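Local coordinates for paenibacillus xanthan lyase (Paenibacillus, PDB 6F2P) that cleaves terminal mannose from xanthan side chains by beta-elimination, as a calcium-binding, multidomain member of polysaccharide lyase family 8, at the calcium ion site. Coordinates in Å, arbitrary orientation; residue numbers count along the deposited sequence, not the author numbering.

Site 1: the calcium ion site. Residues 910-912, 932-934, 936-937, 1032. With CA (calcium ion), chain B.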
# COMPACT_ATOMS: atom_id res chain seq x y z
N ASP A 910 -46.31 -2.02 30.22
CA ASP A 910 -47.71 -2.40 30.25
C ASP A 910 -47.88 -3.51 31.28
O ASP A 910 -46.90 -4.09 31.72
CB ASP A 910 -48.17 -2.88 28.87
CG ASP A 910 -49.68 -2.94 28.73
OD1 ASP A 910 -50.31 -1.87 28.69
OD2 ASP A 910 -50.23 -4.06 28.67
N ASN A 911 -49.12 -3.80 31.68
CA ASN A 911 -49.34 -4.84 32.69
C ASN A 911 -49.00 -6.23 32.16
O ASN A 911 -48.77 -7.16 32.93
CB ASN A 911 -50.78 -4.81 33.17
CG ASN A 911 -51.77 -4.85 32.03
OD1 ASN A 911 -51.93 -3.87 31.30
ND2 ASN A 911 -52.43 -5.99 31.86
N ALA A 912 -48.99 -6.36 30.83
CA ALA A 912 -48.56 -7.58 30.17
C ALA A 912 -48.26 -7.29 28.71
O ALA A 912 -49.21 -7.13 27.94
CB ALA A 912 -49.64 -8.66 30.27
N ARG A 932 -57.69 2.17 27.27
CA ARG A 932 -56.41 2.17 26.57
C ARG A 932 -55.24 1.43 27.20
O ARG A 932 -55.40 0.58 28.09
CB ARG A 932 -56.00 3.60 26.16
CG ARG A 932 -57.07 4.41 25.43
CD ARG A 932 -56.78 4.56 23.95
NE ARG A 932 -55.44 5.08 23.71
CZ ARG A 932 -54.50 4.42 23.05
NH1 ARG A 932 -54.76 3.21 22.57
NH2 ARG A 932 -53.30 4.96 22.87
N TYR A 933 -54.06 1.79 26.70
CA TYR A 933 -52.84 1.00 26.75
C TYR A 933 -52.86 -0.53 26.75
O TYR A 933 -53.14 -1.18 27.76
CB TYR A 933 -51.71 1.60 27.60
CG TYR A 933 -50.44 1.54 26.79
CD1 TYR A 933 -50.10 2.57 25.91
CD2 TYR A 933 -49.63 0.42 26.84
CE1 TYR A 933 -48.95 2.49 25.14
CE2 TYR A 933 -48.48 0.34 26.08
CZ TYR A 933 -48.14 1.37 25.23
OH TYR A 933 -46.99 1.27 24.48
N GLY A 934 -52.51 -1.07 25.58
CA GLY A 934 -52.50 -2.49 25.31
C GLY A 934 -53.89 -2.98 24.95
O GLY A 934 -54.78 -2.19 24.64
N ASP A 936 -55.61 -5.06 27.21
CA ASP A 936 -56.32 -5.18 28.47
C ASP A 936 -55.78 -4.26 29.56
O ASP A 936 -54.84 -3.49 29.34
CB ASP A 936 -56.25 -6.63 28.95
CG ASP A 936 -54.81 -7.07 29.26
OD1 ASP A 936 -53.86 -6.34 28.92
OD2 ASP A 936 -54.64 -8.17 29.83
N TYR A 937 -56.39 -4.35 30.74
CA TYR A 937 -55.87 -3.80 31.98
C TYR A 937 -56.25 -4.78 33.09
O TYR A 937 -56.98 -5.72 32.85
CB TYR A 937 -56.45 -2.42 32.27
CG TYR A 937 -57.95 -2.32 32.09
CD1 TYR A 937 -58.82 -2.66 33.12
CD2 TYR A 937 -58.49 -1.88 30.89
CE1 TYR A 937 -60.18 -2.57 32.95
CE2 TYR A 937 -59.86 -1.78 30.71
CZ TYR A 937 -60.70 -2.13 31.75
OH TYR A 937 -62.07 -2.03 31.57
N ASP A 1032 -52.57 -0.40 34.74
CA ASP A 1032 -52.50 -0.42 33.28
C ASP A 1032 -51.07 -0.23 32.75
O ASP A 1032 -50.38 -1.20 32.45
CB ASP A 1032 -53.45 0.64 32.70
CG ASP A 1032 -53.60 0.54 31.19
OD1 ASP A 1032 -53.36 -0.55 30.63
OD2 ASP A 1032 -53.97 1.55 30.56
CA CA B . -52.61 -2.66 29.49
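In the Golvesin C-terminal domain of this lyase, a calcium ion is held in a distorted six-coordinate shell built from three separate segments, of which Asp1032 is remote in sequence; its role is probably structural. Side-chain oxygens supply one group of metal bonds. Asp910, at the end of strand 907-910, turns its carboxylate to the ion with CG anti to the backbone N (chi1 -165°) and binds unevenly through both oxygens, OD1 at 2.6 Å and OD2 at 2.9 Å from the calcium. Asn911, next in the chain, offers its amide oxygen OD1 at 2.3 Å from the ion. Asp1032, lying between strands 1030-1031 and 1033-1039, extends CG anti to its own N and binds tip-on through OD1, 2.5 Å from calcium.

Backbone carbonyls form the second group: Tyr933 O lies 2.3 Å from the metal and Asp936 O 2.4 Å. Asp936 thus binds by its main chain, while its carboxylate serves a hydrogen bond. Asn911 ND2 donates to Asp936 OD1 over 3.3 Å, nearly within the amide plane but from above the carboxylate plane, which would fix the flip of the amide so that its oxygen faces the ion.

Packing adds to this: the Tyr933 ring presents its edge, in plane, to the Asp910 carboxylate carbon.

Site 2: the calcium ion site. Residues 769-771, 786, 790-792, 794-795, 824, 894-895. With CA (calcium ion), chain C.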
# COMPACT_ATOMS: atom_id res chain seq x y z
N GLU A 769 -15.68 18.83 16.94
CA GLU A 769 -15.15 20.10 16.45
C GLU A 769 -14.85 20.05 14.96
O GLU A 769 -14.06 19.23 14.50
CB GLU A 769 -13.89 20.49 17.22
CG GLU A 769 -14.10 20.57 18.72
CD GLU A 769 -14.90 21.80 19.14
OE1 GLU A 769 -14.95 22.06 20.35
OE2 GLU A 769 -15.46 22.50 18.27
N ALA A 770 -15.50 20.95 14.22
CA ALA A 770 -15.36 21.01 12.77
C ALA A 770 -13.89 21.15 12.38
O ALA A 770 -13.42 20.49 11.46
CB ALA A 770 -16.17 22.17 12.21
N GLU A 771 -13.17 21.99 13.10
CA GLU A 771 -11.76 22.24 12.82
C GLU A 771 -10.88 21.01 12.97
O GLU A 771 -9.71 21.05 12.60
CB GLU A 771 -11.23 23.36 13.72
CG GLU A 771 -11.18 23.01 15.20
CD GLU A 771 -12.38 23.54 15.97
OE1 GLU A 771 -12.29 23.69 17.21
OE2 GLU A 771 -13.41 23.83 15.31
N ASN A 786 -9.26 31.40 14.01
CA ASN A 786 -9.37 31.47 15.46
C ASN A 786 -10.46 32.45 15.90
O ASN A 786 -10.73 33.44 15.21
CB ASN A 786 -8.03 31.83 16.09
CG ASN A 786 -6.95 30.82 15.77
OD1 ASN A 786 -7.21 29.62 15.72
ND2 ASN A 786 -5.74 31.30 15.53
N ALA A 790 -15.79 30.73 19.81
CA ALA A 790 -16.10 29.45 19.20
C ALA A 790 -15.66 28.31 20.10
O ALA A 790 -14.69 28.43 20.86
CB ALA A 790 -15.43 29.34 17.85
N SER A 791 -16.40 27.21 20.00
CA SER A 791 -16.05 25.98 20.68
C SER A 791 -14.65 25.53 20.26
O SER A 791 -14.37 25.38 19.07
CB SER A 791 -17.07 24.90 20.31
OG SER A 791 -17.00 23.81 21.20
N GLY A 792 -13.77 25.34 21.24
CA GLY A 792 -12.40 24.95 20.97
C GLY A 792 -11.55 26.11 20.49
O GLY A 792 -10.38 25.94 20.14
N LYS A 794 -11.81 27.65 17.81
CA LYS A 794 -11.62 27.60 16.37
C LYS A 794 -12.93 27.35 15.64
O LYS A 794 -13.79 26.63 16.12
CB LYS A 794 -10.60 26.52 15.99
CG LYS A 794 -9.19 26.76 16.52
CD LYS A 794 -8.26 25.62 16.14
CE LYS A 794 -6.83 25.90 16.60
NZ LYS A 794 -6.30 27.14 15.96
N LYS A 795 -13.06 27.96 14.47
CA LYS A 795 -14.21 27.70 13.61
C LYS A 795 -13.71 27.33 12.20
O LYS A 795 -12.58 27.64 11.84
CB LYS A 795 -15.13 28.92 13.57
CG LYS A 795 -14.46 30.17 13.03
CD LYS A 795 -15.25 31.43 13.31
CE LYS A 795 -14.54 32.65 12.73
NZ LYS A 795 -14.93 33.91 13.41
N ARG A 824 -23.27 24.11 15.53
CA ARG A 824 -23.07 25.46 16.05
C ARG A 824 -22.39 26.29 14.99
O ARG A 824 -21.31 25.95 14.52
CB ARG A 824 -22.24 25.44 17.34
CG ARG A 824 -22.13 26.79 18.03
CD ARG A 824 -21.38 26.68 19.35
NE ARG A 824 -21.77 27.72 20.31
CZ ARG A 824 -21.02 28.76 20.63
NH1 ARG A 824 -19.82 28.93 20.09
NH2 ARG A 824 -21.46 29.65 21.51
N ASP A 894 -18.71 25.77 13.47
CA ASP A 894 -17.98 25.59 14.72
C ASP A 894 -17.90 24.11 15.09
O ASP A 894 -16.81 23.59 15.31
CB ASP A 894 -18.59 26.41 15.86
CG ASP A 894 -17.74 26.39 17.14
OD1 ASP A 894 -16.62 25.82 17.11
OD2 ASP A 894 -18.18 26.96 18.17
N ASN A 895 -19.05 23.45 15.17
CA ASN A 895 -19.08 22.04 15.53
C ASN A 895 -20.40 21.33 15.20
O ASN A 895 -21.33 21.95 14.69
CB ASN A 895 -18.72 21.83 17.01
CG ASN A 895 -19.73 22.45 17.96
OD1 ASN A 895 -20.91 22.57 17.66
ND2 ASN A 895 -19.26 22.83 19.15
CA CA C . -14.75 24.56 16.97
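Two glutamates and an aspartate converge on the calcium ion of this seven-coordinate, probably structural site, in a beta-rich region that resembles carbohydrate-binding modules of the CBM6/CBM35 type. Glu769 and Glu771 leave the chain on either side of Ala770, and both bend at chi2 to bring their carboxylates round to the metal. Their grips differ. Glu771, with CG in the crowded position between N and the carbonyl carbon (chi1 67°), straddles the ion with OE2 at 2.3 Å and OE1 at 2.6 Å from calcium. Glu769 touches it with one tip, OE2, 2.5 Å away, and its other oxygen, OE1, accepts a hydrogen bond from the Ser791 hydroxyl OG at 2.8 Å through the syn lone pair.

Asp894 comes from strand 891-900 with CG anti to N, binding through OD1 and, more loosely, through its own carbonyl O, 2.8 Å from the ion. The carbonyls of Ser791 and Lys794 add to the shell, and Lys794 turns its amine NZ away to hydrogen-bond Asn786 OD1.

The outer oxygen of Asp894 is gripped twice, which would fix the carboxylate's rotation. Ser791 N hydrogen-bonds OD2 on its syn lone pair at 2.6 Å, while Arg824 forms a salt bridge, NH1 lying 3.2 Å from Asp894 OD2, which sits in the guanidinium plane.

Site 3: the calcium ion site. Residues 490-492, 631, 636, 651, 653-654. With CA (calcium ion), chain D.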
# COMPACT_ATOMS: atom_id res chain seq x y z
N ASP A 490 3.82 -20.21 5.74
CA ASP A 490 5.19 -20.66 5.95
C ASP A 490 5.78 -21.40 4.74
O ASP A 490 6.96 -21.25 4.44
CB ASP A 490 5.35 -21.48 7.23
CG ASP A 490 4.39 -22.64 7.30
OD1 ASP A 490 3.34 -22.56 6.64
OD2 ASP A 490 4.67 -23.63 8.01
N ASP A 491 4.97 -22.20 4.05
CA ASP A 491 5.47 -22.99 2.94
C ASP A 491 4.41 -23.18 1.86
O ASP A 491 4.53 -24.06 1.02
CB ASP A 491 5.99 -24.36 3.41
CG ASP A 491 4.93 -25.18 4.14
OD1 ASP A 491 3.80 -24.68 4.34
OD2 ASP A 491 5.25 -26.31 4.57
N GLU A 492 3.36 -22.37 1.91
CA GLU A 492 2.35 -22.41 0.87
C GLU A 492 1.85 -21.01 0.56
O GLU A 492 1.93 -20.11 1.39
CB GLU A 492 1.16 -23.29 1.28
CG GLU A 492 0.38 -22.79 2.49
CD GLU A 492 0.90 -23.38 3.79
OE1 GLU A 492 1.77 -22.75 4.41
OE2 GLU A 492 0.43 -24.47 4.20
N TYR A 631 -0.01 -33.33 1.04
CA TYR A 631 -0.66 -32.07 1.39
C TYR A 631 -2.11 -32.08 0.93
O TYR A 631 -3.00 -31.65 1.66
CB TYR A 631 0.09 -30.89 0.77
CG TYR A 631 -0.31 -29.51 1.29
CD1 TYR A 631 -1.45 -28.87 0.83
CD2 TYR A 631 0.50 -28.84 2.20
CE1 TYR A 631 -1.80 -27.60 1.29
CE2 TYR A 631 0.16 -27.57 2.67
CZ TYR A 631 -0.99 -26.96 2.21
OH TYR A 631 -1.33 -25.70 2.68
N GLN A 636 -2.96 -28.20 5.06
CA GLN A 636 -2.67 -27.38 6.23
C GLN A 636 -3.41 -26.04 6.16
O GLN A 636 -3.22 -25.19 7.02
CB GLN A 636 -1.17 -27.14 6.36
CG GLN A 636 -0.30 -28.37 6.16
CD GLN A 636 1.16 -28.01 5.99
OE1 GLN A 636 1.53 -26.84 6.09
NE2 GLN A 636 1.99 -29.00 5.73
N GLU A 651 -4.45 -21.07 8.00
CA GLU A 651 -3.44 -22.13 8.03
C GLU A 651 -3.53 -22.76 9.41
O GLU A 651 -3.19 -22.12 10.41
CB GLU A 651 -2.05 -21.54 7.80
CG GLU A 651 -1.08 -22.48 7.09
CD GLU A 651 -0.32 -23.39 8.04
OE1 GLU A 651 0.52 -24.18 7.54
OE2 GLU A 651 -0.55 -23.34 9.28
N GLN A 653 -1.97 -25.17 11.00
CA GLN A 653 -0.78 -25.50 11.76
C GLN A 653 -0.31 -24.26 12.50
O GLN A 653 -0.00 -24.31 13.69
CB GLN A 653 0.35 -25.95 10.83
CG GLN A 653 -0.00 -27.14 9.96
CD GLN A 653 0.40 -28.45 10.59
OE1 GLN A 653 1.32 -29.12 10.11
NE2 GLN A 653 -0.30 -28.84 11.66
N LEU A 654 -0.26 -23.14 11.78
CA LEU A 654 0.24 -21.89 12.34
C LEU A 654 -0.82 -21.18 13.17
O LEU A 654 -0.52 -20.27 13.95
CB LEU A 654 0.67 -20.96 11.20
CG LEU A 654 1.87 -21.36 10.34
CD1 LEU A 654 2.05 -20.36 9.22
CD2 LEU A 654 3.10 -21.42 11.21
CA CA D . 2.11 -24.64 6.05
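Three consecutive acidic residues, Asp490, Asp491 and Glu492, line the turn between strands 481-488 and 493-501 and supply one side of this calcium site; Gln636, just ahead of strand 637-642, and Glu651, at the end of strand 646-651, supply the other. The shell is distorted six-coordinate, and the protein ligands seen are side-chain oxygens.

All three acidic residues of the turn hold CG in the crowded position between N and the carbonyl carbon, a shared setting that goes with their carboxylates converging on the same ion. Asp490 and Asp491 each bind tip-on through OD1, whereas Glu492 bends at chi2 (-92°) and straddles calcium with OE1 and OE2, each 2.5 Å from it. Tyr631, on helix 625-633, hydrogen-bonds through its hydroxyl OH, 2.6 Å from Glu492 OE2, to the anti lone pair, and Asp491 N donates to OE1 from above the carboxylate plane, so both metal-binding oxygens are also held from outside. An alanine in place of Glu492 would remove both of these metal bonds and the acceptor of Tyr631, and would probably weaken calcium binding and loosen the turn.

Opposite, Gln636 extends beyond CG to place its amide oxygen OE1 2.3 Å from the ion. Glu651 binds through OE1 at 2.2 Å from calcium, while Leu654 N donates a hydrogen bond to its OE2 nearly along the C-O axis.

The ion, probably structural, thus ties the super-sandwich turn to Gln636 and to strand 646-651 of the C-terminal beta-sandwich domain.

Spread along one chain, these three of its calcium sites share no residue and no helix or strand. Measured between the centres of their C-alpha atoms, site 1 lies about 48 Å from site 2 and about 62 Å from site 3, while sites 2 and 3 are about 53 Å apart. Such spacing excludes direct contact and suggests that each ion stabilises its own region. Site 3 belongs to the family 8 lyase portion, site 1 to the Golvesin C-terminal domain, and site 2 to residues 769-895, a beta-rich stretch. As the deposited assembly is a single chain, none of them bridges subunits there.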